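Local coordinates for protein aeromonas extracellular serine protease (Aeromonas sobria, PDB 3WQB) that cleaves peptide bonds after paired basic residues, one of them lysine, as a calcium-dependent secreted serine protease and probable virulence factor, at residues V76-L81 with N175-M180. The protein carries 1 engineered substitution. Residues are numbered along the deposited sequence; the frame is centred on the assembly and turned at random.
Sequences VVDDGL and NQSYGM
Val77 joins Asn175 through its backbone and Tyr178 through its side chain. Val77 N donates to Asn175 O (3.2 Å). Its CG1, anti to the backbone N (chi1 -176°), lies 3.9 Å from Tyr178 CE2. Val77 O meets the ring edge in plane, 3.3 Å from CE2. A beta-branched valine suits the strand and offers the ring a compact apolar surface, while Gln176 CB sits over one ring face near the rim.

Past this tight part the two chains diverge, their CA atoms 5.0 Å apart at Val76 and Asn175 but 6.7 Å at Asp78 and Ser177, and a water within this buried contact bridges them. It accepts from Ser177 N and Asn175 ND2 and can donate to Val77 O and Asp78 OD2, though more acceptors are in reach than it has protons. The Asn175 amide suits its place: ND2 also reaches Ser177 OG while OD1 bonds Ser343. Ser177 OG also bonds Ala336 O, at the engineered charge-relay position. Asp78, the predicted charge-relay aspartate, offers two oxygens: OD1 takes Asp79 N and His115 ND1, and OD2 packs 3.4 Å from CB of the small Ser177.

In this subtilisin-like domain, strands 73-77 and 173-179 adjoin in the six-stranded parallel sheet, which Tyr178 and Gly179 extend antiparallel to a strand of another chain. Helix 155-164 covers Val77 and Tyr178; helices 115-124 and 335-352 pack on Asn175 and Ser177.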
loop_
_atom_site.group_PDB
_atom_site.type_symbol
_atom_site.label_atom_id
_atom_site.label_comp_id
_atom_site.label_asym_id
_atom_site.label_seq_id
_atom_site.Cartn_x
_atom_site.Cartn_y
_atom_site.Cartn_z
ATOM N N VAL A 76 -7.198 11.758 -5.209
ATOM C CA VAL A 76 -6.727 10.595 -5.947
ATOM C C VAL A 76 -5.340 10.909 -6.481
ATOM O O VAL A 76 -5.175 11.692 -7.425
ATOM C CB VAL A 76 -7.716 10.216 -7.066
ATOM C CG1 VAL A 76 -7.200 9.055 -7.877
ATOM C CG2 VAL A 76 -9.064 9.857 -6.452
ATOM N N VAL A 77 -4.339 10.333 -5.825
ATOM C CA VAL A 77 -2.937 10.552 -6.169
ATOM C C VAL A 77 -2.541 9.367 -7.049
ATOM O O VAL A 77 -2.350 8.253 -6.580
ATOM C CB VAL A 77 -2.070 10.678 -4.894
ATOM C CG1 VAL A 77 -0.619 11.001 -5.246
ATOM C CG2 VAL A 77 -2.648 11.751 -3.962
ATOM N N ASP A 78 -2.476 9.601 -8.351
ATOM C CA ASP A 78 -2.441 8.483 -9.289
ATOM C C ASP A 78 -1.860 8.931 -10.636
ATOM O O ASP A 78 -1.045 9.845 -10.670
ATOM C CB ASP A 78 -3.856 7.891 -9.414
ATOM C CG ASP A 78 -3.857 6.409 -9.710
ATOM O OD1 ASP A 78 -3.527 6.032 -10.853
ATOM O OD2 ASP A 78 -4.220 5.614 -8.812
ATOM N N ASP A 79 -2.249 8.288 -11.738
ATOM C CA ASP A 79 -1.651 8.597 -13.038
ATOM C C ASP A 79 -2.340 9.744 -13.775
ATOM O O ASP A 79 -1.882 10.163 -14.835
ATOM C CB ASP A 79 -1.582 7.338 -13.915
ATOM C CG ASP A 79 -2.949 6.883 -14.422
ATOM O OD1 ASP A 79 -3.980 7.515 -14.092
ATOM O OD2 ASP A 79 -2.987 5.894 -15.190
ATOM N N GLY A 80 -3.416 10.266 -13.196
ATOM C CA GLY A 80 -4.270 11.205 -13.911
ATOM C C GLY A 80 -5.717 11.081 -13.489
ATOM O O GLY A 80 -6.080 10.194 -12.713
ATOM N N LEU A 81 -6.538 11.998 -13.986
ATOM C CA LEU A 81 -7.975 11.964 -13.774
ATOM C C LEU A 81 -8.615 12.772 -14.883
ATOM O O LEU A 81 -8.330 13.964 -15.023
ATOM C CB LEU A 81 -8.339 12.560 -12.406
ATOM C CG LEU A 81 -9.825 12.789 -12.080
ATOM C CD1 LEU A 81 -10.705 11.577 -12.339
ATOM C CD2 LEU A 81 -9.993 13.291 -10.639
ATOM N N ASN A 175 -6.270 8.732 -1.415
ATOM C CA ASN A 175 -6.238 7.440 -2.079
ATOM C C ASN A 175 -4.916 7.204 -2.793
ATOM O O ASN A 175 -4.554 7.968 -3.682
ATOM C CB ASN A 175 -7.395 7.347 -3.076
ATOM C CG ASN A 175 -7.523 5.969 -3.674
ATOM O OD1 ASN A 175 -8.349 5.175 -3.225
ATOM N ND2 ASN A 175 -6.698 5.668 -4.677
ATOM N N GLN A 176 -4.195 6.162 -2.376
ATOM C CA GLN A 176 -2.885 5.835 -2.946
ATOM C C GLN A 176 -2.881 4.422 -3.530
ATOM O O GLN A 176 -2.460 3.451 -2.874
ATOM C CB GLN A 176 -1.792 5.951 -1.898
ATOM C CG GLN A 176 -1.742 7.291 -1.218
ATOM C CD GLN A 176 -0.885 7.200 0.004
ATOM O OE1 GLN A 176 0.323 7.483 -0.038
ATOM N NE2 GLN A 176 -1.477 6.702 1.090
ATOM N N SER A 177 -3.374 4.318 -4.762
ATOM C CA SER A 177 -3.460 3.041 -5.470
ATOM C C SER A 177 -2.125 2.689 -6.123
ATOM O O SER A 177 -2.068 2.350 -7.318
ATOM C CB SER A 177 -4.566 3.108 -6.520
ATOM O OG SER A 177 -5.845 3.060 -5.909
ATOM N N TYR A 178 -1.051 2.780 -5.340
ATOM C CA TYR A 178 0.303 2.586 -5.848
ATOM C C TYR A 178 1.220 2.002 -4.783
ATOM O O TYR A 178 0.857 1.934 -3.611
ATOM C CB TYR A 178 0.878 3.901 -6.416
ATOM C CG TYR A 178 0.927 5.051 -5.433
ATOM C CD1 TYR A 178 1.910 5.110 -4.432
ATOM C CD2 TYR A 178 0.018 6.104 -5.529
ATOM C CE1 TYR A 178 1.965 6.174 -3.531
ATOM C CE2 TYR A 178 0.064 7.174 -4.640
ATOM C CZ TYR A 178 1.040 7.201 -3.646
ATOM O OH TYR A 178 1.090 8.252 -2.763
ATOM N N GLY A 179 2.401 1.556 -5.211
ATOM C CA GLY A 179 3.372 1.011 -4.288
ATOM C C GLY A 179 4.690 0.756 -4.982
ATOM O O GLY A 179 4.819 0.944 -6.201
ATOM N N MET A 180 5.658 0.312 -4.192
ATOM C CA MET A 180 6.999 0.072 -4.684
ATOM C C MET A 180 7.401 -1.376 -4.444
ATOM O O MET A 180 7.505 -1.812 -3.300
ATOM C CB MET A 180 7.982 1.026 -4.003
ATOM C CG MET A 180 9.377 0.978 -4.628
ATOM S SD MET A 180 10.510 2.125 -3.853
ATOM C CE MET A 180 10.634 1.360 -2.271
HETATM O O HOH W 1 -4.442 6.471 -6.281
#